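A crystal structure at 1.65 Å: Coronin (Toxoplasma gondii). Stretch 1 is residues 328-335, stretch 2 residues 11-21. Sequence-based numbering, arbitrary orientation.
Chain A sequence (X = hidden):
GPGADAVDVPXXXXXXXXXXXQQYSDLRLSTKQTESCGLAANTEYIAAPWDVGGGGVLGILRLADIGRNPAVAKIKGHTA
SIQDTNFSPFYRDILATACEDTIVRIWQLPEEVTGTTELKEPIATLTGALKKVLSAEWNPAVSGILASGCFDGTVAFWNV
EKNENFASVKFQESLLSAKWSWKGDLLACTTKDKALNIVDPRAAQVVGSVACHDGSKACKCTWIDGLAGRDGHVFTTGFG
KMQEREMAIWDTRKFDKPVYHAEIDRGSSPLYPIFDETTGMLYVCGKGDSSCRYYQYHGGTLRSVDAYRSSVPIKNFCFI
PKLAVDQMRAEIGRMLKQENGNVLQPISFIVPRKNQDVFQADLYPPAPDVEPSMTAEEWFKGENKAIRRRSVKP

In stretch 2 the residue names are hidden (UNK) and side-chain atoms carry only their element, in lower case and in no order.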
ATOM      1  N   MET A 328      23.191   0.931   3.125  1.00 25.31           N
ATOM      2  CA  MET A 328      24.378   0.960   3.973  1.00 26.99           C
ATOM      3  C   MET A 328      24.025   0.949   5.461  1.00 33.56           C
ATOM      4  O   MET A 328      24.892   0.724   6.304  1.00 33.29           O
ATOM      5  CB  MET A 328      25.235   2.182   3.639  1.00 31.15           C
ATOM      6  CG  MET A 328      25.930   2.073   2.292  1.00 37.74           C
ATOM      7  SD  MET A 328      26.898   0.555   2.118  1.00 39.96           S
ATOM      8  CE  MET A 328      28.085   0.746   3.445  1.00 38.34           C
ATOM      9  N   ARG A 329      22.754   1.171   5.779  1.00 29.23           N
ATOM     10  CA  ARG A 329      22.293   1.132   7.165  1.00 27.87           C
ATOM     11  C   ARG A 329      21.581  -0.174   7.495  1.00 27.57           C
ATOM     12  O   ARG A 329      21.059  -0.340   8.597  1.00 28.48           O
ATOM     13  CB  ARG A 329      21.362   2.316   7.442  1.00 26.49           C
ATOM     14  CG  ARG A 329      22.080   3.657   7.433  1.00 33.77           C
ATOM     15  CD  ARG A 329      21.270   4.720   8.149  1.00 61.07           C
ATOM     16  NE  ARG A 329      19.981   4.942   7.501  1.00 84.69           N
ATOM     17  CZ  ARG A 329      18.799   4.925   8.114  1.00 74.81           C
ATOM     18  NH1 ARG A 329      18.696   4.698   9.421  1.00 45.99           N
ATOM     19  NH2 ARG A 329      17.701   5.142   7.403  1.00 49.20           N
ATOM     20  N   ALA A 330      21.565  -1.095   6.534  1.00 23.90           N
ATOM     21  CA  ALA A 330      20.839  -2.356   6.666  1.00 23.22           C
ATOM     22  C   ALA A 330      19.364  -2.072   6.915  1.00 23.18           C
ATOM     23  O   ALA A 330      18.669  -2.838   7.590  1.00 24.10           O
ATOM     24  CB  ALA A 330      21.418  -3.217   7.784  1.00 25.74           C
ATOM     25  N   GLU A 331      18.889  -0.961   6.360  1.00 28.23           N
ATOM     26  CA  GLU A 331      17.468  -0.638   6.390  1.00 22.21           C
ATOM     27  C   GLU A 331      16.742  -1.475   5.346  1.00 21.61           C
ATOM     28  O   GLU A 331      17.102  -1.421   4.174  1.00 24.79           O
ATOM     29  CB  GLU A 331      17.250   0.852   6.111  1.00 20.67           C
ATOM     30  CG  GLU A 331      15.793   1.290   6.166  1.00 25.35           C
ATOM     31  CD  GLU A 331      15.608   2.740   5.762  1.00 29.10           C
ATOM     32  OE1 GLU A 331      16.032   3.106   4.638  1.00 25.05           O
ATOM     33  OE2 GLU A 331      15.040   3.512   6.567  1.00 26.33           O
ATOM     34  N   ILE A 332      15.722  -2.234   5.749  1.00 24.68           N
ATOM     35  CA  ILE A 332      14.967  -3.027   4.775  1.00 23.99           C
ATOM     36  C   ILE A 332      13.584  -2.436   4.495  1.00 22.99           C
ATOM     37  O   ILE A 332      12.979  -2.717   3.462  1.00 23.00           O
ATOM     38  CB  ILE A 332      14.820  -4.498   5.220  1.00 31.26           C
ATOM     39  CG1 ILE A 332      13.937  -4.631   6.455  1.00 47.46           C
ATOM     40  CG2 ILE A 332      16.201  -5.114   5.471  1.00 32.24           C
ATOM     41  CD1 ILE A 332      13.529  -6.057   6.732  1.00 71.60           C
ATOM     42  N   GLY A 333      13.088  -1.619   5.416  1.00 20.10           N
ATOM     43  CA  GLY A 333      11.831  -0.921   5.213  1.00 21.82           C
ATOM     44  C   GLY A 333      11.798   0.370   5.999  1.00 23.49           C
ATOM     45  O   GLY A 333      12.591   0.562   6.933  1.00 22.07           O
ATOM     46  N   ARG A 334      10.898   1.268   5.613  1.00 23.75           N
ATOM     47  CA  ARG A 334      10.729   2.521   6.343  1.00 20.80           C
ATOM     48  C   ARG A 334       9.281   2.972   6.317  1.00 19.55           C
ATOM     49  O   ARG A 334       8.665   3.082   5.254  1.00 20.68           O
ATOM     50  CB  ARG A 334      11.630   3.619   5.769  1.00 22.93           C
ATOM     51  CG  ARG A 334      11.719   4.851   6.661  1.00 22.87           C
ATOM     52  CD  ARG A 334      12.408   6.024   5.961  1.00 25.97           C
ATOM     53  NE  ARG A 334      13.653   5.633   5.300  1.00 23.67           N
ATOM     54  CZ  ARG A 334      14.243   6.341   4.340  1.00 24.90           C
ATOM     55  NH1 ARG A 334      13.719   7.493   3.934  1.00 24.21           N
ATOM     56  NH2 ARG A 334      15.363   5.905   3.786  1.00 25.86           N
ATOM     57  N   MET A 335       8.744   3.208   7.506  1.00 22.36           N
ATOM     58  CA  MET A 335       7.411   3.770   7.650  1.00 23.37           C
ATOM     59  C   MET A 335       7.504   5.279   7.809  1.00 21.41           C
ATOM     60  O   MET A 335       8.389   5.781   8.491  1.00 24.51           O
ATOM     61  CB  MET A 335       6.703   3.161   8.858  1.00 21.86           C
ATOM     62  CG  MET A 335       5.313   3.709   9.121  1.00 28.25           C
ATOM     63  SD  MET A 335       4.688   3.198  10.736  1.00 36.91           S
ATOM     64  CE  MET A 335       4.588   1.428  10.518  1.00 93.50           C
ATOM     65  N   UNK A  11      16.451 -15.115   5.834  1.00 28.15           N
ATOM     66  CA  UNK A  11      15.714 -15.363   7.058  1.00 27.28           C
ATOM     67  C   UNK A  11      15.998 -14.200   7.985  1.00 34.25           C
ATOM     68  O   UNK A  11      17.162 -13.867   8.221  1.00 31.27           O
ATOM     69  c   UNK A  11      14.029 -17.225   8.960  1.00 41.91           C
ATOM     70  c   UNK A  11      16.231 -18.102   9.770  1.00 43.46           C
ATOM     71  c   UNK A  11      15.519 -16.952   9.083  1.00 36.17           C
ATOM     72  c   UNK A  11      16.132 -16.684   7.707  1.00 33.36           C
ATOM     73  N   UNK A  12      14.945 -13.577   8.502  1.00 28.54           N
ATOM     74  CA  UNK A  12      15.102 -12.416   9.367  1.00 28.33           C
ATOM     75  C   UNK A  12      14.477 -12.683  10.726  1.00 25.96           C
ATOM     76  O   UNK A  12      13.262 -12.604  10.886  1.00 31.94           O
ATOM     77  c   UNK A  12      14.491  -9.779   6.580  1.00 27.42           C
ATOM     78  c   UNK A  12      15.148 -10.874   7.392  1.00 26.25           C
ATOM     79  c   UNK A  12      14.642  -9.963   9.681  1.00 28.81           C
ATOM     80  c   UNK A  12      14.481 -11.160   8.740  1.00 26.60           C
ATOM     81  N   UNK A  13      15.327 -12.999  11.702  1.00 27.31           N
ATOM     82  CA  UNK A  13      14.882 -13.259  13.062  1.00 27.89           C
ATOM     83  C   UNK A  13      14.918 -12.000  13.913  1.00 32.23           C
ATOM     84  O   UNK A  13      14.258 -11.921  14.947  1.00 35.96           O
ATOM     85  c   UNK A  13      15.801 -18.178  13.804  1.00 81.86           C
ATOM     86  c   UNK A  13      15.752 -14.337  13.709  1.00 32.60           C
ATOM     87  c   UNK A  13      15.445 -15.751  13.245  1.00 58.24           C
ATOM     88  c   UNK A  13      16.289 -16.757  14.009  1.00 64.63           C
ATOM     89  n   UNK A  13      16.576 -19.144  14.632  1.00 89.59           N
ATOM     90  N   UNK A  14      15.699 -11.021  13.467  1.00 29.98           N
ATOM     91  CA  UNK A  14      15.914  -9.790  14.213  1.00 35.47           C
ATOM     92  C   UNK A  14      15.710  -8.590  13.313  1.00 30.03           C
ATOM     93  O   UNK A  14      16.310  -8.493  12.248  1.00 28.85           O
ATOM     94  n   UNK A  14      17.046 -11.118  16.776  1.00 45.24           N
ATOM     95  o   UNK A  14      18.439 -11.837  15.170  1.00 51.93           O
ATOM     96  c   UNK A  14      17.649 -10.997  15.602  1.00 65.01           C
ATOM     97  c   UNK A  14      17.322  -9.754  14.805  1.00 43.89           C
ATOM     98  N   UNK A  15      14.854  -7.678  13.752  1.00 27.46           N
ATOM     99  CA  UNK A  15      14.583  -6.457  13.015  1.00 27.95           C
ATOM    100  C   UNK A  15      14.076  -5.438  14.006  1.00 31.60           C
ATOM    101  O   UNK A  15      13.049  -5.658  14.639  1.00 29.36           O
ATOM    102  c   UNK A  15      12.056  -5.768  10.135  1.00 26.47           C
ATOM    103  c   UNK A  15      14.536  -5.507   9.955  1.00 27.89           C
ATOM    104  c   UNK A  15      13.360  -5.575  10.905  1.00 24.42           C
ATOM    105  c   UNK A  15      13.556  -6.700  11.913  1.00 22.91           C
ATOM    106  N   UNK A  16      14.798  -4.335  14.169  1.00 27.23           N
ATOM    107  CA  UNK A  16      14.396  -3.344  15.153  1.00 36.33           C
ATOM    108  C   UNK A  16      13.945  -2.054  14.490  1.00 30.97           C
ATOM    109  O   UNK A  16      14.432  -1.667  13.426  1.00 27.98           O
ATOM    110  c   UNK A  16      15.529  -3.081  16.158  1.00 30.43           C
ATOM    111  o   UNK A  16      20.158  -0.394  14.278  1.00 33.23           O
ATOM    112  c   UNK A  16      18.975  -2.418  14.694  1.00 31.07           C
ATOM    113  c   UNK A  16      16.747  -2.363  15.632  1.00 27.58           C
ATOM    114  c   UNK A  16      16.832  -0.978  15.672  1.00 36.70           C
ATOM    115  c   UNK A  16      17.960  -0.315  15.217  1.00 46.38           C
ATOM    116  c   UNK A  16      17.840  -3.072  15.147  1.00 29.41           C
ATOM    117  c   UNK A  16      19.029  -1.041  14.732  1.00 33.58           C
ATOM    118  N   UNK A  17      12.970  -1.421  15.124  1.00 25.04           N
ATOM    119  CA  UNK A  17      12.425  -0.163  14.651  1.00 25.00           C
ATOM    120  C   UNK A  17      13.198   0.993  15.273  1.00 27.89           C
ATOM    121  O   UNK A  17      13.388   1.025  16.487  1.00 30.42           O
ATOM    122  c   UNK A  17      10.949  -0.065  14.992  1.00 27.77           C
ATOM    123  N   UNK A  18      13.649   1.925  14.442  1.00 25.70           N
ATOM    124  CA  UNK A  18      14.344   3.118  14.933  1.00 26.76           C
ATOM    125  C   UNK A  18      13.687   4.376  14.371  1.00 26.53           C
ATOM    126  O   UNK A  18      13.727   4.629  13.167  1.00 32.07           O
ATOM    127  c   UNK A  18      18.103   4.112  14.908  1.00 54.75           C
ATOM    128  o   UNK A  18      18.573   3.830  13.787  1.00 75.76           O
ATOM    129  c   UNK A  18      16.603   4.284  15.046  1.00 31.73           C
ATOM    130  o   UNK A  18      18.809   4.258  15.926  1.00 60.08           O
ATOM    131  c   UNK A  18      15.823   3.075  14.555  1.00 28.85           C
ATOM    132  N   UNK A  19      13.043   5.139  15.245  1.00 26.09           N
ATOM    133  CA  UNK A  19      12.481   6.423  14.860  1.00 30.15           C
ATOM    134  C   UNK A  19      13.618   7.408  14.607  1.00 29.28           C
ATOM    135  O   UNK A  19      14.516   7.538  15.427  1.00 31.41           O
ATOM    136  c   UNK A  19      11.547   6.947  15.943  1.00 33.13           C
ATOM    137  N   UNK A  20      13.580   8.090  13.468  1.00 28.49           N
ATOM    138  CA  UNK A  20      14.582   9.103  13.156  1.00 33.47           C
ATOM    139  C   UNK A  20      14.533  10.259  14.148  1.00 33.75           C
ATOM    140  O   UNK A  20      13.473  10.613  14.650  1.00 27.81           O
ATOM    141  c   UNK A  20      15.566   7.842   7.244  1.00 24.28           C
ATOM    142  c   UNK A  20      15.774   9.046   6.630  1.00 27.22           C
ATOM    143  c   UNK A  20      14.656   8.714  10.640  1.00 27.36           C
ATOM    144  n   UNK A  20      14.920   6.831   9.443  1.00 25.05           N
ATOM    145  c   UNK A  20      14.373   9.664  11.754  1.00 25.72           C
ATOM    146  c   UNK A  20      15.038   9.065   9.306  1.00 25.41           C
ATOM    147  c   UNK A  20      15.259  10.279   8.650  1.00 26.31           C
ATOM    148  c   UNK A  20      15.626  10.256   7.318  1.00 28.24           C
ATOM    149  c   UNK A  20      15.195   7.862   8.586  1.00 28.75           C
ATOM    150  c   UNK A  20      14.600   7.351  10.679  1.00 28.12           C
ATOM    151  N   UNK A  21      15.680  10.869  14.408  1.00 28.09           N
ATOM    152  CA  UNK A  21      15.691  12.104  15.177  1.00 28.44           C
ATOM    153  C   UNK A  21      15.088  13.217  14.321  1.00 28.49           C
ATOM    154  O   UNK A  21      14.363  14.076  14.816  1.00 36.01           O
ATOM    155  c   UNK A  21      17.184  10.491  18.968  1.00 81.99           C
ATOM    156  n   UNK A  21      16.590   9.220  18.468  1.00101.27           N
ATOM    157  c   UNK A  21      16.932  11.665  18.030  1.00 53.99           C
ATOM    158  c   UNK A  21      17.653  11.501  16.693  1.00 37.70           C
ATOM    159  c   UNK A  21      17.108  12.453  15.630  1.00 29.47           C
TER
HETATM  160  O   HOH W   1      16.944   5.143  12.009  1.00 43.84           O

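Position 11 carries four side-chain carbons forked at the second, and its side chain is out of reach of stretch 1; the fork identifies Leu11. Position 12 also has four carbons, but the fork comes at the first and one arm is two carbons long. Its CA-to-CB bond points toward stretch 1, and the terminal carbon of the longer arm packs on the CD1 methyl of Ile332. This is Ile12, whose CD1 lies 3.8 Å from CD1 of Ile332. At position 13 four carbons in a row end in a nitrogen, the unbranched chain of Lys13, exposed and out of reach. Position 14 has two carbons, the second bearing one oxygen and one nitrogen. This is the carboxamide of Asn14, which touches a crystal neighbour instead of stretch 1.

Position 15 returns to four carbons forked at the second; its CA-to-CB bond points toward stretch 1, and a terminal carbon packs on the same CD1 methyl of Ile332. It is Leu15, whose CD1 lies 3.4 Å from CD1 of Ile332, so that one methyl group meets both aliphatic side chains. Position 16 has one carbon followed by a six-carbon ring bearing an oxygen, and is therefore Tyr16; it starts the short strand with its CA-to-CB bond directed away. A single side-chain carbon at position 17 gives Ala17, out of reach of stretch 1.

Position 18 shows three carbons, the third carrying two oxygens, one of which lies at the edge of the Arg329 guanidinium, near its plane, and is joined to it by a water. This is Glu18. The 4.5 Å from its OE1 to NH1 of Arg329 is beyond a salt bridge, and the water fills the gap, donating to OE1 of Glu18 at 2.7 Å and accepting from NH1 of Arg329 at 3.2 Å. Position 19 has one carbon and is Ala19, again without contact.

Position 20 has one carbon leading into fused five- and six-membered rings of eight carbons and one nitrogen, with a ring carbon beside the guanidinium groups of Arg329 and Arg334. The indole is that of Trp20. Its CZ2 lies 3.4 Å from NH2 of Arg329 and 3.5 Å from NE of Arg334, over one face of the latter guanidinium. Position 21, four carbons in a row ending in nitrogen, is Lys21, which is exposed and makes no contact.

The contact works without a direct hydrogen bond between the stretches. At one end, Ile332 packs against Ile12 and Leu15. At the other, Glu331 organises the arginines within its own stretch: its OE2 forms salt bridges with NE of Arg334 at 2.8 Å and NH2 of Arg329 at 3.2 Å. Both guanidinium groups are thereby held beside Trp20, while the water links Arg329 to Glu18.

Stretch 2 11-21: LIKNLYAEAWK
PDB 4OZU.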